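Local coordinates for 3-phosphoshikimate 1-carboxyvinyltransferase (Streptomyces sviceus, PDB 7M0O), which probably catalyses transfer of the enolpyruvyl group of phosphoenolpyruvate to shikimate 3-phosphate, the sixth of seven steps leading to chorismate, at residues H125-A128 with H132-T135; Y156-L161 with A181-I186; L188-A193 with T215-E220; A226-A231 with M297-A302; A304-A309 with G376-G381. One frame throughout, in Å; residues are numbered along the deposited sequence.

Contact 1 (H125-A128 with H132-T135)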
# COMPACT_ATOMS: atom_id res chain seq x y z
N HIS A 125 -5.24 -20.29 20.32
CA HIS A 125 -6.49 -19.63 19.96
C HIS A 125 -7.55 -19.98 21.01
O HIS A 125 -7.80 -21.17 21.27
CB HIS A 125 -6.93 -20.07 18.57
CG HIS A 125 -6.01 -19.62 17.48
ND1 HIS A 125 -6.06 -18.36 16.94
CD2 HIS A 125 -5.00 -20.26 16.85
CE1 HIS A 125 -5.13 -18.24 16.00
NE2 HIS A 125 -4.48 -19.39 15.92
N GLU A 126 -8.14 -18.95 21.62
CA GLU A 126 -9.11 -19.19 22.69
C GLU A 126 -10.48 -19.58 22.18
O GLU A 126 -11.26 -20.19 22.94
CB GLU A 126 -9.23 -17.95 23.59
CG GLU A 126 -7.90 -17.42 24.12
CD GLU A 126 -7.29 -18.31 25.18
OE1 GLU A 126 -8.00 -19.19 25.70
OE2 GLU A 126 -6.10 -18.12 25.51
N GLU A 127 -10.81 -19.24 20.92
CA GLU A 127 -12.09 -19.60 20.31
C GLU A 127 -11.76 -20.48 19.10
O GLU A 127 -11.13 -21.53 19.28
CB GLU A 127 -12.94 -18.35 20.04
CG GLU A 127 -13.36 -17.65 21.34
CD GLU A 127 -13.99 -16.25 21.15
OE1 GLU A 127 -14.54 -15.96 20.07
OE2 GLU A 127 -13.94 -15.45 22.11
N ALA A 128 -12.16 -20.11 17.88
CA ALA A 128 -11.88 -20.97 16.73
C ALA A 128 -10.42 -20.85 16.31
O ALA A 128 -9.79 -19.82 16.50
CB ALA A 128 -12.79 -20.60 15.55
N HIS A 132 -8.51 -14.31 16.53
CA HIS A 132 -8.56 -13.66 17.83
C HIS A 132 -9.87 -14.00 18.54
O HIS A 132 -10.90 -14.19 17.90
CB HIS A 132 -8.43 -12.14 17.68
CG HIS A 132 -7.05 -11.70 17.32
ND1 HIS A 132 -6.06 -11.52 18.27
CD2 HIS A 132 -6.47 -11.43 16.12
CE1 HIS A 132 -4.94 -11.15 17.67
NE2 HIS A 132 -5.16 -11.09 16.37
N PRO A 133 -9.87 -14.08 19.88
CA PRO A 133 -8.74 -13.83 20.79
C PRO A 133 -7.71 -14.96 20.77
O PRO A 133 -8.05 -16.12 20.51
CB PRO A 133 -9.42 -13.70 22.16
CG PRO A 133 -10.69 -14.47 22.02
CD PRO A 133 -11.14 -14.27 20.61
N LEU A 134 -6.46 -14.61 21.02
CA LEU A 134 -5.40 -15.60 21.09
C LEU A 134 -4.37 -15.15 22.12
O LEU A 134 -4.21 -13.96 22.39
CB LEU A 134 -4.74 -15.83 19.73
CG LEU A 134 -4.16 -14.59 19.04
CD1 LEU A 134 -2.68 -14.41 19.44
CD2 LEU A 134 -4.29 -14.72 17.54
N THR A 135 -3.65 -16.12 22.66
CA THR A 135 -2.72 -15.87 23.75
C THR A 135 -1.34 -16.39 23.36
O THR A 135 -1.21 -17.55 22.95
CB THR A 135 -3.23 -16.53 25.03
OG1 THR A 135 -4.49 -15.94 25.38
CG2 THR A 135 -2.24 -16.35 26.18
O HOH W 1 -13.40 -15.21 17.60

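Contact 2 (Y156-L161 with A181-I186)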
# COMPACT_ATOMS: atom_id res chain seq x y z
N TYR A 156 0.99 -12.24 5.51
CA TYR A 156 1.53 -13.34 6.30
C TYR A 156 2.99 -13.61 5.96
O TYR A 156 3.82 -13.80 6.86
CB TYR A 156 0.71 -14.62 6.10
CG TYR A 156 -0.76 -14.46 6.44
CD1 TYR A 156 -1.16 -13.68 7.51
CD2 TYR A 156 -1.74 -15.05 5.66
CE1 TYR A 156 -2.50 -13.51 7.82
CE2 TYR A 156 -3.09 -14.89 5.95
CZ TYR A 156 -3.46 -14.12 7.04
OH TYR A 156 -4.79 -13.94 7.34
N LEU A 157 3.33 -13.64 4.67
CA LEU A 157 4.73 -13.78 4.30
C LEU A 157 5.54 -12.59 4.82
O LEU A 157 6.65 -12.77 5.35
CB LEU A 157 4.87 -13.92 2.78
CG LEU A 157 6.32 -13.92 2.30
CD1 LEU A 157 7.13 -15.05 2.95
CD2 LEU A 157 6.40 -14.01 0.77
N THR A 158 4.98 -11.39 4.73
CA THR A 158 5.73 -10.20 5.14
C THR A 158 5.96 -10.19 6.65
O THR A 158 7.05 -9.82 7.11
CB THR A 158 4.99 -8.95 4.65
OG1 THR A 158 5.30 -8.76 3.26
CG2 THR A 158 5.36 -7.72 5.44
N ALA A 159 4.97 -10.64 7.43
CA ALA A 159 5.18 -10.79 8.87
C ALA A 159 6.32 -11.76 9.19
O ALA A 159 7.16 -11.48 10.06
CB ALA A 159 3.87 -11.27 9.53
N LEU A 160 6.39 -12.91 8.49
CA LEU A 160 7.47 -13.86 8.73
C LEU A 160 8.82 -13.30 8.29
O LEU A 160 9.83 -13.48 8.99
CB LEU A 160 7.19 -15.18 8.00
CG LEU A 160 6.10 -16.06 8.61
CD1 LEU A 160 5.90 -17.31 7.77
CD2 LEU A 160 6.43 -16.41 10.08
N LEU A 161 8.88 -12.63 7.14
CA LEU A 161 10.12 -11.97 6.73
C LEU A 161 10.58 -10.97 7.79
O LEU A 161 11.75 -10.96 8.19
CB LEU A 161 9.94 -11.27 5.38
CG LEU A 161 9.80 -12.18 4.15
CD1 LEU A 161 9.14 -11.40 3.01
CD2 LEU A 161 11.17 -12.71 3.74
N ALA A 181 6.09 -11.04 -6.70
CA ALA A 181 5.07 -10.10 -6.25
C ALA A 181 5.69 -8.78 -5.78
O ALA A 181 6.67 -8.78 -5.04
CB ALA A 181 4.24 -10.73 -5.14
N PRO A 182 5.11 -7.66 -6.22
CA PRO A 182 5.65 -6.35 -5.81
C PRO A 182 5.66 -6.15 -4.31
O PRO A 182 6.56 -5.48 -3.78
CB PRO A 182 4.70 -5.35 -6.50
CG PRO A 182 4.03 -6.13 -7.60
CD PRO A 182 3.93 -7.54 -7.09
N TYR A 183 4.68 -6.71 -3.60
CA TYR A 183 4.58 -6.54 -2.16
C TYR A 183 5.81 -7.10 -1.46
O TYR A 183 6.35 -6.48 -0.53
CB TYR A 183 3.31 -7.23 -1.66
CG TYR A 183 2.85 -6.87 -0.27
CD1 TYR A 183 1.89 -5.88 -0.06
CD2 TYR A 183 3.35 -7.54 0.84
CE1 TYR A 183 1.47 -5.55 1.23
CE2 TYR A 183 2.94 -7.22 2.12
CZ TYR A 183 2.00 -6.23 2.31
OH TYR A 183 1.59 -5.93 3.59
N VAL A 184 6.29 -8.26 -1.91
CA VAL A 184 7.46 -8.81 -1.24
C VAL A 184 8.71 -7.97 -1.53
O VAL A 184 9.56 -7.81 -0.65
CB VAL A 184 7.66 -10.30 -1.61
CG1 VAL A 184 6.32 -11.04 -1.56
CG2 VAL A 184 8.34 -10.46 -2.96
N GLU A 185 8.84 -7.39 -2.74
CA GLU A 185 10.05 -6.61 -2.99
C GLU A 185 10.09 -5.35 -2.14
O GLU A 185 11.18 -4.92 -1.74
CB GLU A 185 10.17 -6.24 -4.47
CG GLU A 185 11.56 -5.69 -4.86
CD GLU A 185 12.70 -6.19 -3.97
OE1 GLU A 185 13.36 -5.36 -3.30
OE2 GLU A 185 12.97 -7.42 -3.97
N ILE A 186 8.93 -4.74 -1.86
CA ILE A 186 8.88 -3.59 -0.96
C ILE A 186 9.31 -3.99 0.45
O ILE A 186 10.06 -3.26 1.11
CB ILE A 186 7.48 -2.96 -0.97
CG1 ILE A 186 7.18 -2.38 -2.35
CG2 ILE A 186 7.33 -1.88 0.14
CD1 ILE A 186 5.75 -1.98 -2.51

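Contact 3 (L188-A193 with T215-E220)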
# COMPACT_ATOMS: atom_id res chain seq x y z
N LEU A 188 11.36 -6.39 1.30
CA LEU A 188 12.79 -6.64 1.34
C LEU A 188 13.58 -5.34 1.28
O LEU A 188 14.61 -5.20 1.96
CB LEU A 188 13.20 -7.58 0.21
CG LEU A 188 12.55 -8.96 0.24
CD1 LEU A 188 13.21 -9.88 -0.78
CD2 LEU A 188 12.62 -9.58 1.62
N ALA A 189 13.12 -4.36 0.49
CA ALA A 189 13.83 -3.09 0.41
C ALA A 189 13.77 -2.34 1.74
O ALA A 189 14.74 -1.68 2.13
CB ALA A 189 13.25 -2.24 -0.72
N MET A 190 12.64 -2.42 2.43
CA MET A 190 12.53 -1.73 3.72
C MET A 190 13.43 -2.40 4.76
O MET A 190 14.09 -1.72 5.55
CB MET A 190 11.07 -1.69 4.18
CG MET A 190 10.18 -0.83 3.26
SD MET A 190 8.47 -0.68 3.81
CE MET A 190 8.70 0.25 5.34
N MET A 191 13.48 -3.73 4.76
CA MET A 191 14.40 -4.43 5.65
C MET A 191 15.85 -4.01 5.37
O MET A 191 16.65 -3.89 6.30
CB MET A 191 14.21 -5.94 5.52
CG MET A 191 12.85 -6.46 6.06
SD MET A 191 12.54 -8.21 5.72
CE MET A 191 13.81 -8.97 6.75
N ARG A 192 16.19 -3.76 4.09
CA ARG A 192 17.54 -3.29 3.76
C ARG A 192 17.80 -1.91 4.34
O ARG A 192 18.91 -1.64 4.83
CB ARG A 192 17.75 -3.29 2.24
CG ARG A 192 17.98 -4.66 1.62
CD ARG A 192 18.49 -4.57 0.18
NE ARG A 192 17.45 -4.16 -0.75
CZ ARG A 192 16.64 -5.01 -1.39
NH1 ARG A 192 16.74 -6.31 -1.18
NH2 ARG A 192 15.71 -4.54 -2.22
N ALA A 193 16.80 -1.03 4.32
CA ALA A 193 16.95 0.28 4.94
C ALA A 193 17.18 0.18 6.44
O ALA A 193 17.78 1.08 7.04
CB ALA A 193 15.73 1.16 4.65
N THR A 215 16.93 3.82 12.20
CA THR A 215 17.26 4.85 11.23
C THR A 215 16.14 5.90 11.22
O THR A 215 15.16 5.79 11.95
CB THR A 215 17.48 4.22 9.84
OG1 THR A 215 18.07 5.19 8.96
CG2 THR A 215 16.16 3.73 9.26
N THR A 216 16.34 6.94 10.41
CA THR A 216 15.26 7.85 10.06
C THR A 216 14.68 7.34 8.75
O THR A 216 15.41 7.20 7.77
CB THR A 216 15.76 9.29 9.92
OG1 THR A 216 16.05 9.83 11.22
CG2 THR A 216 14.70 10.18 9.27
N TYR A 217 13.38 7.02 8.74
CA TYR A 217 12.75 6.40 7.58
C TYR A 217 11.53 7.21 7.18
O TYR A 217 10.57 7.33 7.96
CB TYR A 217 12.36 4.93 7.84
CG TYR A 217 11.92 4.27 6.55
CD1 TYR A 217 12.85 3.78 5.64
CD2 TYR A 217 10.57 4.19 6.23
CE1 TYR A 217 12.43 3.21 4.44
CE2 TYR A 217 10.15 3.63 5.04
CZ TYR A 217 11.08 3.14 4.15
OH TYR A 217 10.65 2.59 2.97
N ALA A 218 11.56 7.78 5.98
CA ALA A 218 10.45 8.55 5.44
C ALA A 218 9.47 7.62 4.72
O ALA A 218 9.88 6.83 3.85
CB ALA A 218 10.97 9.62 4.47
N ILE A 219 8.19 7.75 5.06
CA ILE A 219 7.12 6.97 4.43
C ILE A 219 6.70 7.66 3.14
O ILE A 219 6.36 8.85 3.14
CB ILE A 219 5.93 6.82 5.39
CG1 ILE A 219 6.34 6.11 6.68
CG2 ILE A 219 4.75 6.09 4.67
CD1 ILE A 219 6.96 4.80 6.42
N GLU A 220 6.70 6.90 2.05
CA GLU A 220 6.27 7.45 0.76
C GLU A 220 4.76 7.73 0.77
O GLU A 220 3.98 6.93 1.29
CB GLU A 220 6.57 6.49 -0.39
CG GLU A 220 8.03 6.37 -0.76
CD GLU A 220 8.30 5.24 -1.75
OE1 GLU A 220 7.38 4.78 -2.47
OE2 GLU A 220 9.47 4.82 -1.81

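Contact 4 (A226-A231 with M297-A302)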
# COMPACT_ATOMS: atom_id res chain seq x y z
N ALA A 226 -1.40 9.24 -5.89
CA ALA A 226 -0.74 10.37 -6.53
C ALA A 226 -1.01 10.42 -8.03
O ALA A 226 -0.94 11.51 -8.61
CB ALA A 226 0.78 10.33 -6.30
N SER A 227 -1.35 9.29 -8.66
CA SER A 227 -1.48 9.27 -10.11
C SER A 227 -2.57 10.21 -10.58
O SER A 227 -2.43 10.84 -11.63
CB SER A 227 -1.75 7.84 -10.62
OG SER A 227 -3.08 7.40 -10.39
N TYR A 228 -3.65 10.36 -9.79
CA TYR A 228 -4.74 11.23 -10.21
C TYR A 228 -4.34 12.69 -10.18
O TYR A 228 -4.77 13.46 -11.04
CB TYR A 228 -5.98 11.01 -9.31
CG TYR A 228 -6.27 9.54 -9.18
CD1 TYR A 228 -6.80 8.83 -10.25
CD2 TYR A 228 -5.95 8.86 -8.01
CE1 TYR A 228 -7.03 7.47 -10.15
CE2 TYR A 228 -6.18 7.49 -7.90
CZ TYR A 228 -6.70 6.81 -8.97
OH TYR A 228 -6.91 5.46 -8.87
N PHE A 229 -3.47 13.06 -9.24
CA PHE A 229 -3.06 14.46 -9.14
C PHE A 229 -2.00 14.78 -10.19
O PHE A 229 -2.07 15.83 -10.83
CB PHE A 229 -2.61 14.74 -7.69
CG PHE A 229 -3.73 14.60 -6.67
CD1 PHE A 229 -4.41 15.71 -6.20
CD2 PHE A 229 -4.15 13.34 -6.27
CE1 PHE A 229 -5.47 15.57 -5.30
CE2 PHE A 229 -5.22 13.19 -5.40
CZ PHE A 229 -5.88 14.32 -4.90
N PHE A 230 -1.10 13.83 -10.45
CA PHE A 230 -0.16 13.96 -11.56
C PHE A 230 -0.89 14.07 -12.90
O PHE A 230 -0.52 14.89 -13.76
CB PHE A 230 0.79 12.75 -11.59
CG PHE A 230 1.85 12.73 -10.50
CD1 PHE A 230 2.48 13.88 -10.06
CD2 PHE A 230 2.24 11.53 -9.96
CE1 PHE A 230 3.48 13.81 -9.07
CE2 PHE A 230 3.23 11.44 -8.98
CZ PHE A 230 3.85 12.59 -8.54
N ALA A 231 -1.92 13.24 -13.13
CA ALA A 231 -2.69 13.29 -14.38
C ALA A 231 -3.40 14.62 -14.57
O ALA A 231 -3.45 15.16 -15.69
CB ALA A 231 -3.71 12.15 -14.41
N MET A 297 -3.97 2.06 -14.89
CA MET A 297 -4.64 1.99 -16.18
C MET A 297 -5.88 2.88 -16.24
O MET A 297 -6.04 3.59 -17.25
CB MET A 297 -4.98 0.53 -16.53
CG MET A 297 -5.80 0.40 -17.83
SD MET A 297 -7.58 0.70 -17.67
CE MET A 297 -8.09 -0.69 -16.64
N PRO A 298 -6.77 2.91 -15.24
CA PRO A 298 -7.94 3.81 -15.35
C PRO A 298 -7.54 5.27 -15.34
O PRO A 298 -8.23 6.07 -15.98
CB PRO A 298 -8.80 3.44 -14.13
CG PRO A 298 -8.39 1.97 -13.82
CD PRO A 298 -6.91 1.96 -14.12
N THR A 299 -6.45 5.62 -14.66
CA THR A 299 -6.02 7.01 -14.65
C THR A 299 -5.69 7.49 -16.06
O THR A 299 -6.03 8.62 -16.44
CB THR A 299 -4.80 7.17 -13.72
OG1 THR A 299 -5.05 6.48 -12.49
CG2 THR A 299 -4.56 8.65 -13.43
N LEU A 300 -5.02 6.63 -16.85
CA LEU A 300 -4.74 6.98 -18.24
C LEU A 300 -6.01 6.95 -19.09
O LEU A 300 -6.21 7.82 -19.94
CB LEU A 300 -3.70 6.02 -18.82
CG LEU A 300 -3.37 6.29 -20.30
CD1 LEU A 300 -2.91 7.73 -20.49
CD2 LEU A 300 -2.32 5.33 -20.87
N ALA A 301 -6.86 5.94 -18.90
CA ALA A 301 -8.08 5.87 -19.70
C ALA A 301 -8.92 7.13 -19.56
O ALA A 301 -9.55 7.57 -20.53
CB ALA A 301 -8.89 4.64 -19.27
N ALA A 302 -8.90 7.76 -18.39
CA ALA A 302 -9.77 8.90 -18.14
C ALA A 302 -9.25 10.22 -18.72
O ALA A 302 -10.05 11.14 -18.89
CB ALA A 302 -10.02 9.04 -16.63
O HOH W 2 -6.53 4.40 -11.37

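Contact 5 (A304-A309 with G376-G381)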
# COMPACT_ATOMS: atom_id res chain seq x y z
N ALA A 304 -7.43 10.06 -21.71
CA ALA A 304 -7.26 9.78 -23.13
C ALA A 304 -8.25 10.50 -24.05
O ALA A 304 -7.89 10.72 -25.22
CB ALA A 304 -7.32 8.26 -23.36
N PRO A 305 -9.47 10.88 -23.63
CA PRO A 305 -10.35 11.60 -24.57
C PRO A 305 -9.75 12.88 -25.11
O PRO A 305 -10.18 13.36 -26.17
CB PRO A 305 -11.60 11.89 -23.73
CG PRO A 305 -11.64 10.75 -22.76
CD PRO A 305 -10.21 10.45 -22.43
N PHE A 306 -8.74 13.43 -24.43
CA PHE A 306 -8.12 14.70 -24.78
C PHE A 306 -6.79 14.54 -25.50
O PHE A 306 -6.15 15.54 -25.81
CB PHE A 306 -7.94 15.55 -23.52
CG PHE A 306 -9.14 15.53 -22.62
CD1 PHE A 306 -10.21 16.37 -22.86
CD2 PHE A 306 -9.21 14.65 -21.55
CE1 PHE A 306 -11.32 16.35 -22.04
CE2 PHE A 306 -10.32 14.62 -20.73
CZ PHE A 306 -11.38 15.48 -20.98
N ALA A 307 -6.38 13.31 -25.81
CA ALA A 307 -5.10 13.09 -26.47
C ALA A 307 -5.17 13.46 -27.95
O ALA A 307 -6.25 13.67 -28.52
CB ALA A 307 -4.64 11.64 -26.30
N SER A 308 -3.99 13.53 -28.57
CA SER A 308 -3.84 13.90 -29.98
C SER A 308 -4.12 12.77 -30.95
O SER A 308 -4.18 13.02 -32.16
CB SER A 308 -2.41 14.39 -30.23
OG SER A 308 -1.51 13.29 -30.26
N ALA A 309 -4.22 11.53 -30.46
CA ALA A 309 -4.31 10.32 -31.29
C ALA A 309 -4.79 9.19 -30.39
O ALA A 309 -4.86 9.37 -29.17
CB ALA A 309 -2.95 9.98 -31.89
N GLY A 376 -13.48 15.16 -15.19
CA GLY A 376 -14.39 16.26 -14.87
C GLY A 376 -13.75 17.64 -14.79
O GLY A 376 -14.48 18.64 -14.77
N LEU A 377 -12.41 17.73 -14.70
CA LEU A 377 -11.74 19.02 -14.85
C LEU A 377 -12.06 19.69 -16.18
O LEU A 377 -12.09 20.93 -16.27
CB LEU A 377 -10.23 18.83 -14.74
CG LEU A 377 -9.72 18.37 -13.38
CD1 LEU A 377 -8.22 18.28 -13.47
CD2 LEU A 377 -10.13 19.32 -12.26
N ARG A 378 -12.25 18.90 -17.25
CA ARG A 378 -12.51 19.45 -18.57
C ARG A 378 -13.90 19.15 -19.11
O ARG A 378 -14.31 19.80 -20.09
CB ARG A 378 -11.48 18.94 -19.58
CG ARG A 378 -10.10 19.57 -19.45
CD ARG A 378 -10.02 20.96 -20.08
NE ARG A 378 -10.25 20.92 -21.53
CZ ARG A 378 -9.32 20.55 -22.41
NH1 ARG A 378 -8.12 20.19 -22.00
NH2 ARG A 378 -9.60 20.53 -23.71
N VAL A 379 -14.62 18.20 -18.53
CA VAL A 379 -15.97 17.85 -18.99
C VAL A 379 -16.96 18.17 -17.89
O VAL A 379 -17.04 17.44 -16.89
CB VAL A 379 -16.06 16.36 -19.39
CG1 VAL A 379 -17.49 16.01 -19.77
CG2 VAL A 379 -15.09 16.03 -20.53
N PRO A 380 -17.76 19.23 -18.03
CA PRO A 380 -18.72 19.58 -16.98
C PRO A 380 -19.84 18.56 -16.86
O PRO A 380 -20.18 17.86 -17.82
CB PRO A 380 -19.27 20.94 -17.43
CG PRO A 380 -18.32 21.44 -18.48
CD PRO A 380 -17.77 20.20 -19.14
N GLY A 381 -20.40 18.46 -15.66
CA GLY A 381 -21.55 17.59 -15.48
C GLY A 381 -21.26 16.12 -15.28
O GLY A 381 -22.13 15.28 -15.56

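Contact 1 (H125-A128 with H132-T135)
H125 and L134 form an antiparallel, non-hydrogen-bonded pair with CA atoms 4.3 Å apart, and one residue further on E126 N donates to P133 O at 3.0 Å with an N-H...O angle of 162°. The paired side chains run side by side on one face of the sheet, with CE1 of the H125 imidazole coming obliquely to within 3.9 Å of CD2 of L134. Of the ring nitrogens, ND1 bonds to H131 O in the turn and NE2 to S113 OG, which together would restrain the ring. E126 bends its chain at CG (chi2 -72°), and this turns the carboxylate toward T135, whose OG1 donates to OE2 of E126 at 2.7 Å on the anti side of the carboxylate, 18° out of its plane. E127 reaches out extended instead and crosses the P133 ring at about a right angle, OE2 of E127 lying 3.4 Å from CD of P133. Its OE1 accepts from a water 2.8 Å away that also donates to H132 O, so a water bridges the two arms beside the cis peptide before P133. The result is a beta hairpin joining edge strand 122-125 to strand 134-139, which bonds on its other side to strand 95-99 through F98; S113 ties the hairpin to helix 110-118.

Contact 2 (Y156-L161 with A181-I186)
T158 OG1 lies between two groups of the helix opposite: it hydrogen-bonds to T187 OG1, and it meets the edge of the Y183 ring near the ring plane, 3.0 Å from CE2. The aromatic C-H edge thus faces the electron-rich oxygen, an approach that is probably weakly favourable. Y183 reaches this position because its CG stands opposite the backbone N (chi1 -165°), which swings the ring across T158 at about a right angle; CB of T158 follows in the same plane, 3.7 Å from CE2 of Y183. T187 OG1 also makes a weak bond with Y183 O, so the threonine pair lies close to the backbone of the helix that carries the tyrosine. Beside this polar patch the contact is apolar. CD2 of L157 meets CG1 of V184 at 3.8 Å, the two branched side chains slanting past each other. Between these segments the CA atoms come closest at T158 and V184, 6.8 Å apart. The Y183 ring also engages R13 in a cation-pi contact, and R13 is a predicted 3-phosphoshikimate ligand. Such helix-to-helix packing, with the sheets outside it, is characteristic of the EPSP synthase domain, and here it borders the probable substrate site.

Contact 3 (L188-A193 with T215-E220)
Y217 is met on its two flanks by side chains from one helix, M190 on the CE2 side and A193 on the CE1 side. CE of M190 lies 3.7 Å from CE2 of Y217, and CG of the same methionine passes 3.5 Å from the phenolic OH, so the thioether chain curls round the outer end of the ring. It can do so because it is extended as far as SD and then bends (chi3 66°), bringing the methyl group in obliquely beside CE2, while the two side chains as wholes cross at roughly a right angle. CB of A193 approaches CE1 of Y217 to 3.9 Å, again obliquely to the ring. A smaller touch comes at the end of the helix, where CG2 of T215 rests 3.8 Å from A193 O. With no hydrogen bond between the two segments, the contact is made by van der Waals packing. Replacing Y217 by an alanine would probably open a gap between helix and strand, leaving the M190 methyl group without its aromatic partner and free to turn.

One shell further out, CD1 of I219 lies in plane at an edge of the Y217 ring, and L27 and L251 touch it as well. M190 in turn packs on R13 of helix 8-20, a predicted 3-phosphoshikimate ligand, so the methionine probably lies behind the substrate site. The strand itself is held by backbone bonds of Y217 to T26 and V28. Strand 216-218 is an outermost strand of its four-stranded mixed sheet, parallel to strand 24-28, and Y217 joins that sheet to the C-terminal end of helix 182-193, with helix 8-20 packed alongside.

Contact 4 (A226-A231 with M297-A302)
T299 packs its methyl group tightly against helix 223-235 while its hydroxyl turns toward a more polar, hydrated side. On the tight side CG2 of T299 lies 3.7 Å from CB of A231 and 3.5 Å from S227 O, where the methyl group packs against A231 and the S227 carbonyl; the local helix axes are 9.8 Å apart at closest approach and cross at -22°. The threonine has CG2 opposite its backbone N, and this rotation presents the methyl group to the neighbouring helix and OG1 to S227 and Y228. OG1 of T299 approaches S227 OG to 3.0 Å, and S227 OG has its own hydrogen-bond partner in S224 O. The threonine hydroxyl approaches CE1 of Y228 obliquely at 3.2 Å, and S227 OG stands over the centre of one face of the same ring.

On the looser side a water lies 2.8 Å from T299 OG1 and 2.7 Å from Y228 OH, spanning what the side chains do not bridge directly. Y228 OH hydrogen-bonds in addition to R367 NH1. With a phenylalanine in place of Y228, R367 would probably lose this partner, and the water its link to the tyrosine. The buried hydroxyls thus form a short polar cluster including one water inside an otherwise apolar helix pair, and it probably positions R367, a predicted phosphoenolpyruvate ligand, from the second shell.

Contact 5 (A304-A309 with G376-G381)
F306 makes the apolar part of this contact with the far end of its ring. CE1 of F306 lies 3.6 Å from CB of R378, which comes in obliquely, and CZ lies 3.8 Å from CG2 of V379, which sits at the ring edge near its plane. The phenyl group is therefore wedged against two consecutive residues of the loop 376-381, one through the base of a long chain and the other through a methyl branch.

A second kind of contact comes from the polar end of the arginine. Bends at chi2 (-79°) and chi3 (-63°) fold R378 back, so that it slides past F306 in the opposite direction and CD1 of F306 lies over the centre of one guanidinium face, 4.2 Å from its plane. The two planes are 42° apart, which makes this a slanted cover and no parallel stack.

Hydrogen bonding plays its part within the 304-309 turn, where A307 N donates to A304 O at 3.1 Å. L235 of helix 223-235 also touches the phenylalanine. The contact joins the loop after helix 297-303 to the loop after helix 366-375, away from the annotated sites. With no hydrogen bond crossing, it rests on van der Waals packing of the ring's far end against the aliphatic base of R378 and a V379 methyl group, the guanidinium lying alongside.

Overall arrangement
The five contacts follow one another along the chain and fall into two groups, as expected of the two-domain EPSP synthase fold. Contacts 1, 2 and 3 belong to one domain: contacts 2 and 3 share helix 182-193, have centres about 14 Å apart and are joined by a salt bridge from E185 to R192, while contact 1, at a hairpin edge, and contact 2 have centres about 25 Å apart. Contacts 4 and 5 form the other group, with centres about 12 Å apart and segments adjoining in sequence. Strand 216-218 of contact 3 is followed in the chain by helix 223-235 of contact 4, the contact centres being about 27 Å apart. Contacts 2, 3 and 4 border predicted ligand residues in both domains, whereas contact 5 lies away from the annotated sites.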